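Local coordinates for protein putative mannose-6-phosphate isomerase YvyI (Bacillus subtilis, PDB 1QWR) that probably interconverts D-mannose 6-phosphate and D-fructose 6-phosphate as a zinc-dependent isomerase, using one zinc ion per subunit, at residues T5-F10 with L282-K287; I98-D103 with A193-Y198; Y134-R139 with G173-L178. All coordinates share one frame; numbering follows the deposited sequence.

Contact 1. Residues T5-F10 with L282-K287; sequences TQSPIF and LKYEDK
The N-terminal lead-in to strand 9-17 lies against a beta hairpin late in the chain. The hairpin joins strands 278-284 and 287-292 through a type II' turn from Tyr-284 to Lys-287. Backbone hydrogen bonds in both directions between Tyr-284 and Lys-287 close this turn, with Lys-287 N 2.8 Å from Tyr-284 O.

Apolar contacts carry most of the meeting. Pro-8 and Tyr-284 point at each other tip to tip. Pro-8 CD sits 3.7 Å from Tyr-284 CE2, at an oblique angle to the ring. Pro-8 CG meets the CD1 branch of Leu-282 more loosely, at 4.4 Å. Pro-8 and Tyr-284 also share a neighbour, Cys-289 of strand 287-292.

Van der Waals contacts of polar groups come next. Tyr-284 has CG in the crowded position between its backbone N and carbonyl carbon (chi1 65°), and the ring reaches toward the N-terminal segment. Gln-6 O comes obliquely to the ring, 3.5 Å from Tyr-284 CE1. The hydroxyl at its tip meets Ser-7 CB.

Lys-287 makes the polar edge. Its CB lies over one face of the Tyr-284 ring, toward the rim. The chain then bends at chi3 (72°) and brings NZ back to Tyr-284 OH in a weak hydrogen bond, though the place of the hydroxyl is less certain. The same NZ ends 3.7 Å from Ser-7 CB. The exposed side chains of Gln-6 and Glu-285 approach only distantly.

The two segments share no hydrogen bond. Phe-10 N and Pro-8 O instead bond to the side chain of Asn-56, and Ile-9 pairs with Ile-298. Lacking a polar bond between the segments, the contact relies on van der Waals fit and adds to that strand pairing.

Contact 2. Residues I98-D103 with A193-Y198; sequences IKVHPD and ATYRVY. With ZN (zinc ion), chain E; SO4 (sulfate ion), chain C.
Three hydrogen bonds and a weak fourth grip Lys-99 NZ. It donates to sulfate O4 (2.9 Å) and weakly to O1, and also bonds Thr-96 OG1 and Ser-97 O. A bend at chi4 (-95°) turns the ammonium to this anion, which probably comes from the crystallisation liquor. Arg-196, the active-site residue by similarity, gives its NE to sulfate O3 from the guanidinium edge at 3.2 Å, while its NH1 bonds Glu-211 O.

His-101 binds zinc through NE2. Its ND1 donates in the ring plane to a lone pair of Ala-193 O, 2.8 Å away, which fixes the ring's rotation.

Strands 98-100 and 195-198 pair antiparallel. Val-100 and Tyr-195 each give N to the other's O, Ile-98 N bonds Tyr-198 O, and Val-197 N bonds Ile-98 O. Val-197 and Tyr-198 both face Ile-98, a classic beta bulge. Ile-98 CG2 and Val-197 CG2 pack tightly, at 3.5 Å. The side chains of Pro-102 and Tyr-195 cross at about a right angle.

This two-stranded sheet has strand 176-178 beside Lys-99. Val-100, Tyr-195 and Val-197 rest on Ala-217 of helix 214-220. Trp-153 of helix 153-156 meets Ile-98 and Val-197, and helix 104-110 touches Pro-102 and Tyr-195.

Contact 3. Residues Y134-R139 with G173-L178; sequences YGHTAR and GTLHAL. With ZN (zinc ion), chain E.
His-176 leaves strand 176-178 with its CB on the same sheet face as that of Tyr-134, its antiparallel non-hydrogen-bonded partner. CG takes the crowded position between backbone N and carbonyl carbon (chi1 65°), and the ring leads away from strand 131-136. ND1 donates to Thr-174 O at 2.7 Å, in the ring plane of His-176 but 38° out of the carbonyl plane. CD2 and CE1 flank NE2, the tip atom, which binds zinc at 2.6 Å. His-101, Glu-119 and a water complete the site. An alanine at His-176 would take away a zinc ligand, and would probably weaken metal binding and leave Thr-174 O without this donor.

Across the segments, Gly-135 N donates to Leu-175 O at 2.9 Å in a nearly straight bond. Thr-174 CG2 sits over the centre of the Tyr-134 ring, a CH-pi contact. Leu-175 CD2 packs on His-136 CB, and a water accepts from Leu-175 N.

With ND1 carrying the proton, NE2 is left to face the zinc. Thr-174 thus acts in the second shell: its carbonyl probably fixes the rotation of the ligand ring, and its methyl packs on Tyr-134.

Contacts 2 and 3 are buried and adjoin, with centres about 10 Å apart. They share the zinc and its water. Their backbones also meet: Lys-99 O with His-176 N, and His-101 O with Gly-173 N, are probable hydrogen bonds. Each contact supplies a histidine ligand, and each histidine has its ND1 held by a backbone carbonyl. Contact 2 adds charged groups around an anion; contact 3 adds a single backbone bond and apolar and CH-pi packing. Contact 1 lies across the chain's centre, about 39 and 42 Å from them between centres. It is partly exposed, involves no metal and joins the N-terminal segment to a late hairpin by side-chain contacts rather than strand pairing.

Contact 1. Residues T5-F10 with L282-K287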
loop_
_atom_site.group_PDB
_atom_site.type_symbol
_atom_site.label_atom_id
_atom_site.label_comp_id
_atom_site.label_asym_id
_atom_site.label_seq_id
_atom_site.Cartn_x
_atom_site.Cartn_y
_atom_site.Cartn_z
ATOM N N THR A 5 14.596 16.034 -11.954
ATOM C CA THR A 5 15.209 16.610 -10.721
ATOM C C THR A 5 16.234 15.669 -10.103
ATOM O O THR A 5 16.290 14.483 -10.433
ATOM C CB THR A 5 14.147 16.961 -9.666
ATOM O OG1 THR A 5 13.169 15.915 -9.598
ATOM C CG2 THR A 5 13.481 18.299 -10.002
ATOM N N GLN A 6 17.026 16.208 -9.185
ATOM C CA GLN A 6 18.107 15.453 -8.580
ATOM C C GLN A 6 18.168 15.501 -7.063
ATOM O O GLN A 6 19.259 15.564 -6.486
ATOM C CB GLN A 6 19.438 15.959 -9.143
ATOM C CG GLN A 6 19.551 15.839 -10.647
ATOM C CD GLN A 6 20.883 16.350 -11.176
ATOM O OE1 GLN A 6 21.209 16.165 -12.351
ATOM N NE2 GLN A 6 21.655 16.999 -10.310
ATOM N N SER A 7 17.016 15.489 -6.403
ATOM C CA SER A 7 17.010 15.509 -4.949
ATOM C C SER A 7 15.744 14.814 -4.465
ATOM O O SER A 7 14.712 14.805 -5.169
ATOM C CB SER A 7 17.088 16.943 -4.424
ATOM O OG SER A 7 15.971 17.686 -4.847
ATOM N N PRO A 8 15.805 14.220 -3.265
ATOM C CA PRO A 8 14.659 13.505 -2.686
ATOM C C PRO A 8 13.427 14.388 -2.586
ATOM O O PRO A 8 13.540 15.583 -2.278
ATOM C CB PRO A 8 15.180 13.071 -1.313
ATOM C CG PRO A 8 16.660 12.899 -1.560
ATOM C CD PRO A 8 16.990 14.112 -2.395
ATOM N N ILE A 9 12.251 13.809 -2.837
ATOM C CA ILE A 9 11.005 14.582 -2.758
ATOM C C ILE A 9 10.182 13.984 -1.626
ATOM O O ILE A 9 9.623 12.902 -1.784
ATOM C CB ILE A 9 10.222 14.483 -4.093
ATOM C CG1 ILE A 9 11.089 15.011 -5.234
ATOM C CG2 ILE A 9 8.878 15.241 -3.997
ATOM C CD1 ILE A 9 10.574 14.605 -6.611
ATOM N N PHE A 10 10.108 14.677 -0.493
ATOM C CA PHE A 10 9.360 14.160 0.647
ATOM C C PHE A 10 7.896 14.520 0.516
ATOM O O PHE A 10 7.549 15.567 -0.043
ATOM C CB PHE A 10 9.933 14.710 1.960
ATOM C CG PHE A 10 11.248 14.088 2.346
ATOM C CD1 PHE A 10 11.295 13.029 3.255
ATOM C CD2 PHE A 10 12.431 14.526 1.763
ATOM C CE1 PHE A 10 12.516 12.405 3.566
ATOM C CE2 PHE A 10 13.663 13.912 2.067
ATOM C CZ PHE A 10 13.698 12.848 2.969
ATOM N N LEU A 282 20.773 10.281 4.761
ATOM C CA LEU A 282 20.946 10.065 3.330
ATOM C C LEU A 282 21.905 11.153 2.835
ATOM O O LEU A 282 21.680 12.352 3.055
ATOM C CB LEU A 282 19.591 10.170 2.610
ATOM C CG LEU A 282 19.581 9.781 1.128
ATOM C CD1 LEU A 282 18.154 9.448 0.711
ATOM C CD2 LEU A 282 20.118 10.919 0.295
ATOM N N LYS A 283 22.980 10.732 2.178
ATOM C CA LYS A 283 23.958 11.686 1.670
ATOM C C LYS A 283 24.164 11.497 0.179
ATOM O O LYS A 283 24.217 10.372 -0.312
ATOM C CB LYS A 283 25.288 11.510 2.404
ATOM C CG LYS A 283 25.122 11.567 3.910
ATOM C CD LYS A 283 26.363 12.094 4.603
ATOM C CE LYS A 283 27.496 11.097 4.572
ATOM N NZ LYS A 283 28.649 11.619 5.365
ATOM N N TYR A 284 24.251 12.603 -0.544
ATOM C CA TYR A 284 24.484 12.551 -1.987
ATOM C C TYR A 284 25.144 13.864 -2.386
ATOM O O TYR A 284 24.740 14.948 -1.933
ATOM C CB TYR A 284 23.172 12.346 -2.749
ATOM C CG TYR A 284 22.202 13.481 -2.641
ATOM C CD1 TYR A 284 22.080 14.422 -3.666
ATOM C CD2 TYR A 284 21.395 13.614 -1.520
ATOM C CE1 TYR A 284 21.159 15.473 -3.568
ATOM C CE2 TYR A 284 20.484 14.655 -1.406
ATOM C CZ TYR A 284 20.370 15.585 -2.434
ATOM O OH TYR A 284 19.491 16.639 -2.291
ATOM N N GLU A 285 26.164 13.753 -3.232
ATOM C CA GLU A 285 26.934 14.911 -3.655
ATOM C C GLU A 285 27.328 15.637 -2.365
ATOM O O GLU A 285 27.788 14.986 -1.427
ATOM C CB GLU A 285 26.102 15.788 -4.602
ATOM C CG GLU A 285 25.604 14.987 -5.806
ATOM C CD GLU A 285 25.245 15.842 -7.003
ATOM O OE1 GLU A 285 24.498 16.834 -6.835
ATOM O OE2 GLU A 285 25.705 15.506 -8.116
ATOM N N ASP A 286 27.153 16.949 -2.286
ATOM C CA ASP A 286 27.527 17.652 -1.060
ATOM C C ASP A 286 26.336 17.910 -0.143
ATOM O O ASP A 286 26.402 18.772 0.739
ATOM C CB ASP A 286 28.204 18.995 -1.384
ATOM C CG ASP A 286 29.454 18.834 -2.232
ATOM O OD1 ASP A 286 30.179 17.829 -2.046
ATOM O OD2 ASP A 286 29.723 19.722 -3.080
ATOM N N LYS A 287 25.254 17.162 -0.339
ATOM C CA LYS A 287 24.051 17.357 0.460
ATOM C C LYS A 287 23.787 16.248 1.482
ATOM O O LYS A 287 24.287 15.131 1.357
ATOM C CB LYS A 287 22.850 17.536 -0.478
ATOM C CG LYS A 287 22.987 18.756 -1.405
ATOM C CD LYS A 287 21.865 18.847 -2.436
ATOM C CE LYS A 287 20.531 19.251 -1.798
ATOM N NZ LYS A 287 19.412 19.321 -2.789
#

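Contact 2. Residues I98-D103 with A193-Y198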
loop_
_atom_site.group_PDB
_atom_site.type_symbol
_atom_site.label_atom_id
_atom_site.label_comp_id
_atom_site.label_asym_id
_atom_site.label_seq_id
_atom_site.Cartn_x
_atom_site.Cartn_y
_atom_site.Cartn_z
ATOM N N ILE A 98 -14.992 -7.473 4.115
ATOM C CA ILE A 98 -14.603 -8.551 3.196
ATOM C C ILE A 98 -14.873 -7.893 1.849
ATOM O O ILE A 98 -15.966 -7.341 1.625
ATOM C CB ILE A 98 -15.469 -9.811 3.403
ATOM C CG1 ILE A 98 -15.196 -10.388 4.798
ATOM C CG2 ILE A 98 -15.138 -10.849 2.359
ATOM C CD1 ILE A 98 -15.953 -11.652 5.113
ATOM N N LYS A 99 -13.886 -7.932 0.958
ATOM C CA LYS A 99 -14.028 -7.217 -0.298
ATOM C C LYS A 99 -13.238 -7.782 -1.463
ATOM O O LYS A 99 -12.454 -8.718 -1.305
ATOM C CB LYS A 99 -13.576 -5.767 -0.050
ATOM C CG LYS A 99 -12.191 -5.671 0.619
ATOM C CD LYS A 99 -11.941 -4.267 1.167
ATOM C CE LYS A 99 -10.701 -4.216 2.047
ATOM N NZ LYS A 99 -11.014 -4.365 3.494
ATOM N N VAL A 100 -13.457 -7.177 -2.631
ATOM C CA VAL A 100 -12.745 -7.526 -3.854
ATOM C C VAL A 100 -12.499 -6.222 -4.627
ATOM O O VAL A 100 -13.345 -5.316 -4.617
ATOM C CB VAL A 100 -13.566 -8.494 -4.751
ATOM C CG1 VAL A 100 -14.946 -7.936 -4.991
ATOM C CG2 VAL A 100 -12.864 -8.696 -6.091
ATOM N N HIS A 101 -11.345 -6.125 -5.290
ATOM C CA HIS A 101 -11.024 -4.945 -6.089
ATOM C C HIS A 101 -11.075 -5.368 -7.536
ATOM O O HIS A 101 -10.595 -6.439 -7.884
ATOM C CB HIS A 101 -9.600 -4.429 -5.797
ATOM C CG HIS A 101 -9.400 -4.002 -4.386
ATOM N ND1 HIS A 101 -10.097 -2.953 -3.825
ATOM C CD2 HIS A 101 -8.555 -4.455 -3.425
ATOM C CE1 HIS A 101 -9.692 -2.780 -2.578
ATOM N NE2 HIS A 101 -8.759 -3.675 -2.313
ATOM N N PRO A 102 -11.662 -4.530 -8.401
ATOM C CA PRO A 102 -11.738 -4.877 -9.818
ATOM C C PRO A 102 -10.405 -4.657 -10.519
ATOM O O PRO A 102 -9.505 -3.977 -9.987
ATOM C CB PRO A 102 -12.806 -3.933 -10.343
ATOM C CG PRO A 102 -12.555 -2.688 -9.529
ATOM C CD PRO A 102 -12.369 -3.258 -8.129
ATOM N N ASP A 103 -10.285 -5.231 -11.718
ATOM C CA ASP A 103 -9.081 -5.067 -12.514
ATOM C C ASP A 103 -9.255 -3.779 -13.317
ATOM O O ASP A 103 -10.297 -3.125 -13.207
ATOM C CB ASP A 103 -8.859 -6.300 -13.422
ATOM C CG ASP A 103 -9.878 -6.412 -14.557
ATOM O OD1 ASP A 103 -10.918 -5.744 -14.522
ATOM O OD2 ASP A 103 -9.622 -7.195 -15.493
ATOM N N ALA A 193 -11.101 1.885 -5.927
ATOM C CA ALA A 193 -12.186 0.981 -6.337
ATOM C C ALA A 193 -12.296 -0.248 -5.440
ATOM O O ALA A 193 -11.463 -1.174 -5.495
ATOM C CB ALA A 193 -11.985 0.569 -7.772
ATOM N N THR A 194 -13.348 -0.260 -4.621
ATOM C CA THR A 194 -13.571 -1.346 -3.675
ATOM C C THR A 194 -15.019 -1.809 -3.633
ATOM O O THR A 194 -15.918 -0.995 -3.489
ATOM C CB THR A 194 -13.193 -0.900 -2.256
ATOM O OG1 THR A 194 -11.805 -0.557 -2.231
ATOM C CG2 THR A 194 -13.474 -2.016 -1.244
ATOM N N TYR A 195 -15.226 -3.118 -3.740
ATOM C CA TYR A 195 -16.568 -3.693 -3.688
ATOM C C TYR A 195 -16.650 -4.555 -2.430
ATOM O O TYR A 195 -16.004 -5.601 -2.343
ATOM C CB TYR A 195 -16.846 -4.543 -4.943
ATOM C CG TYR A 195 -16.702 -3.776 -6.254
ATOM C CD1 TYR A 195 -17.131 -2.447 -6.363
ATOM C CD2 TYR A 195 -16.156 -4.385 -7.387
ATOM C CE1 TYR A 195 -17.012 -1.751 -7.572
ATOM C CE2 TYR A 195 -16.035 -3.703 -8.592
ATOM C CZ TYR A 195 -16.462 -2.388 -8.680
ATOM O OH TYR A 195 -16.339 -1.711 -9.869
ATOM N N ARG A 196 -17.433 -4.107 -1.449
ATOM C CA ARG A 196 -17.573 -4.845 -0.196
ATOM C C ARG A 196 -18.702 -5.854 -0.269
ATOM O O ARG A 196 -19.748 -5.561 -0.849
ATOM C CB ARG A 196 -17.914 -3.908 0.957
ATOM C CG ARG A 196 -16.982 -2.762 1.125
ATOM C CD ARG A 196 -17.192 -2.116 2.487
ATOM N NE ARG A 196 -16.353 -0.936 2.620
ATOM C CZ ARG A 196 -16.739 0.286 2.293
ATOM N NH1 ARG A 196 -17.958 0.495 1.820
ATOM N NH2 ARG A 196 -15.899 1.297 2.432
ATOM N N VAL A 197 -18.500 -7.025 0.322
ATOM C CA VAL A 197 -19.562 -8.016 0.337
ATOM C C VAL A 197 -20.085 -8.170 1.762
ATOM O O VAL A 197 -21.222 -8.581 1.967
ATOM C CB VAL A 197 -19.099 -9.400 -0.199
ATOM C CG1 VAL A 197 -18.490 -9.237 -1.598
ATOM C CG2 VAL A 197 -18.105 -10.049 0.737
ATOM N N TYR A 198 -19.263 -7.815 2.746
ATOM C CA TYR A 198 -19.658 -7.945 4.151
ATOM C C TYR A 198 -18.843 -7.031 5.052
ATOM O O TYR A 198 -17.619 -6.950 4.915
ATOM C CB TYR A 198 -19.470 -9.390 4.611
ATOM C CG TYR A 198 -19.995 -9.659 6.003
ATOM C CD1 TYR A 198 -21.278 -9.261 6.367
ATOM C CD2 TYR A 198 -19.221 -10.343 6.944
ATOM C CE1 TYR A 198 -21.789 -9.536 7.644
ATOM C CE2 TYR A 198 -19.725 -10.626 8.220
ATOM C CZ TYR A 198 -21.008 -10.215 8.559
ATOM O OH TYR A 198 -21.504 -10.466 9.821
HETATM ZN ZN ZN E . -7.769 -4.270 -0.090
HETATM S S SO4 C . -12.456 -1.139 4.036
HETATM O O1 SO4 C . -13.051 -2.223 4.858
HETATM O O2 SO4 C . -12.466 0.123 4.782
HETATM O O3 SO4 C . -13.197 -0.995 2.774
HETATM O O4 SO4 C . -11.058 -1.501 3.731
HETATM O O HOH W 1 -6.996 -1.836 -0.560
#

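Contact 3. Residues Y134-R139 with G173-L178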
loop_
_atom_site.group_PDB
_atom_site.type_symbol
_atom_site.label_atom_id
_atom_site.label_comp_id
_atom_site.label_asym_id
_atom_site.label_seq_id
_atom_site.Cartn_x
_atom_site.Cartn_y
_atom_site.Cartn_z
ATOM N N TYR A 134 -8.022 -14.485 2.684
ATOM C CA TYR A 134 -7.440 -14.464 1.344
ATOM C C TYR A 134 -7.957 -15.643 0.517
ATOM O O TYR A 134 -7.530 -16.786 0.726
ATOM C CB TYR A 134 -5.911 -14.569 1.448
ATOM C CG TYR A 134 -5.156 -14.380 0.148
ATOM C CD1 TYR A 134 -4.549 -13.159 -0.159
ATOM C CD2 TYR A 134 -5.005 -15.431 -0.758
ATOM C CE1 TYR A 134 -3.812 -12.998 -1.331
ATOM C CE2 TYR A 134 -4.267 -15.283 -1.933
ATOM C CZ TYR A 134 -3.672 -14.064 -2.211
ATOM O OH TYR A 134 -2.931 -13.916 -3.351
ATOM N N GLY A 135 -8.849 -15.355 -0.427
ATOM C CA GLY A 135 -9.394 -16.398 -1.274
ATOM C C GLY A 135 -10.664 -17.001 -0.705
ATOM O O GLY A 135 -11.101 -16.629 0.389
ATOM N N HIS A 136 -11.240 -17.953 -1.440
ATOM C CA HIS A 136 -12.484 -18.591 -1.020
ATOM C C HIS A 136 -12.601 -19.994 -1.605
ATOM O O HIS A 136 -11.781 -20.411 -2.417
ATOM C CB HIS A 136 -13.671 -17.760 -1.484
ATOM C CG HIS A 136 -13.805 -17.709 -2.971
ATOM N ND1 HIS A 136 -13.154 -16.774 -3.749
ATOM C CD2 HIS A 136 -14.441 -18.540 -3.829
ATOM C CE1 HIS A 136 -13.382 -17.035 -5.024
ATOM N NE2 HIS A 136 -14.158 -18.102 -5.099
ATOM N N THR A 137 -13.649 -20.709 -1.214
ATOM C CA THR A 137 -13.829 -22.086 -1.676
ATOM C C THR A 137 -14.876 -22.303 -2.767
ATOM O O THR A 137 -15.039 -23.433 -3.246
ATOM C CB THR A 137 -14.232 -22.996 -0.503
ATOM O OG1 THR A 137 -15.436 -22.489 0.083
ATOM C CG2 THR A 137 -13.132 -23.037 0.547
ATOM N N ALA A 138 -15.588 -21.249 -3.148
ATOM C CA ALA A 138 -16.632 -21.380 -4.168
ATOM C C ALA A 138 -16.075 -21.828 -5.505
ATOM O O ALA A 138 -15.056 -21.326 -5.971
ATOM C CB ALA A 138 -17.384 -20.078 -4.315
ATOM N N ARG A 139 -16.762 -22.778 -6.129
ATOM C CA ARG A 139 -16.328 -23.340 -7.401
ATOM C C ARG A 139 -16.999 -22.696 -8.605
ATOM O O ARG A 139 -16.572 -22.896 -9.750
ATOM C CB ARG A 139 -16.589 -24.851 -7.394
ATOM C CG ARG A 139 -15.840 -25.595 -6.282
ATOM C CD ARG A 139 -16.272 -27.062 -6.197
ATOM N NE ARG A 139 -17.637 -27.205 -5.694
ATOM C CZ ARG A 139 -18.323 -28.345 -5.690
ATOM N NH1 ARG A 139 -17.777 -29.454 -6.171
ATOM N NH2 ARG A 139 -19.555 -28.382 -5.197
ATOM N N GLY A 173 -9.396 -8.986 -8.170
ATOM C CA GLY A 173 -10.279 -10.133 -8.352
ATOM C C GLY A 173 -10.219 -11.065 -7.145
ATOM O O GLY A 173 -10.992 -12.025 -7.045
ATOM N N THR A 174 -9.293 -10.802 -6.224
ATOM C CA THR A 174 -9.135 -11.654 -5.041
ATOM C C THR A 174 -10.049 -11.219 -3.915
ATOM O O THR A 174 -10.035 -10.059 -3.521
ATOM C CB THR A 174 -7.676 -11.611 -4.503
ATOM O OG1 THR A 174 -6.773 -11.985 -5.549
ATOM C CG2 THR A 174 -7.497 -12.548 -3.315
ATOM N N LEU A 175 -10.851 -12.150 -3.392
ATOM C CA LEU A 175 -11.733 -11.843 -2.270
ATOM C C LEU A 175 -10.807 -11.826 -1.070
ATOM O O LEU A 175 -10.039 -12.767 -0.859
ATOM C CB LEU A 175 -12.792 -12.937 -2.105
ATOM C CG LEU A 175 -13.857 -12.634 -1.057
ATOM C CD1 LEU A 175 -14.715 -11.456 -1.497
ATOM C CD2 LEU A 175 -14.707 -13.887 -0.860
ATOM N N HIS A 176 -10.860 -10.765 -0.277
ATOM C CA HIS A 176 -9.943 -10.676 0.849
ATOM C C HIS A 176 -10.378 -9.688 1.924
ATOM O O HIS A 176 -11.398 -9.005 1.803
ATOM C CB HIS A 176 -8.573 -10.223 0.354
ATOM C CG HIS A 176 -8.582 -8.832 -0.205
ATOM N ND1 HIS A 176 -9.090 -8.531 -1.452
ATOM C CD2 HIS A 176 -8.242 -7.648 0.353
ATOM C CE1 HIS A 176 -9.067 -7.225 -1.630
ATOM N NE2 HIS A 176 -8.559 -6.667 -0.550
ATOM N N ALA A 177 -9.570 -9.639 2.982
ATOM C CA ALA A 177 -9.759 -8.710 4.087
ATOM C C ALA A 177 -8.603 -8.823 5.074
ATOM O O ALA A 177 -8.138 -9.929 5.387
ATOM C CB ALA A 177 -11.062 -8.983 4.819
ATOM N N LEU A 178 -8.107 -7.677 5.522
ATOM C CA LEU A 178 -7.083 -7.687 6.551
ATOM C C LEU A 178 -7.907 -7.833 7.840
ATOM O O LEU A 178 -9.032 -7.316 7.916
ATOM C CB LEU A 178 -6.319 -6.358 6.567
ATOM C CG LEU A 178 -5.279 -6.147 5.466
ATOM C CD1 LEU A 178 -4.776 -4.711 5.505
ATOM C CD2 LEU A 178 -4.126 -7.134 5.662
HETATM ZN ZN ZN E . -7.769 -4.270 -0.090
HETATM O O HOH W 2 -10.440 -14.876 -4.119
HETATM O O HOH W 1 -6.996 -1.836 -0.560
#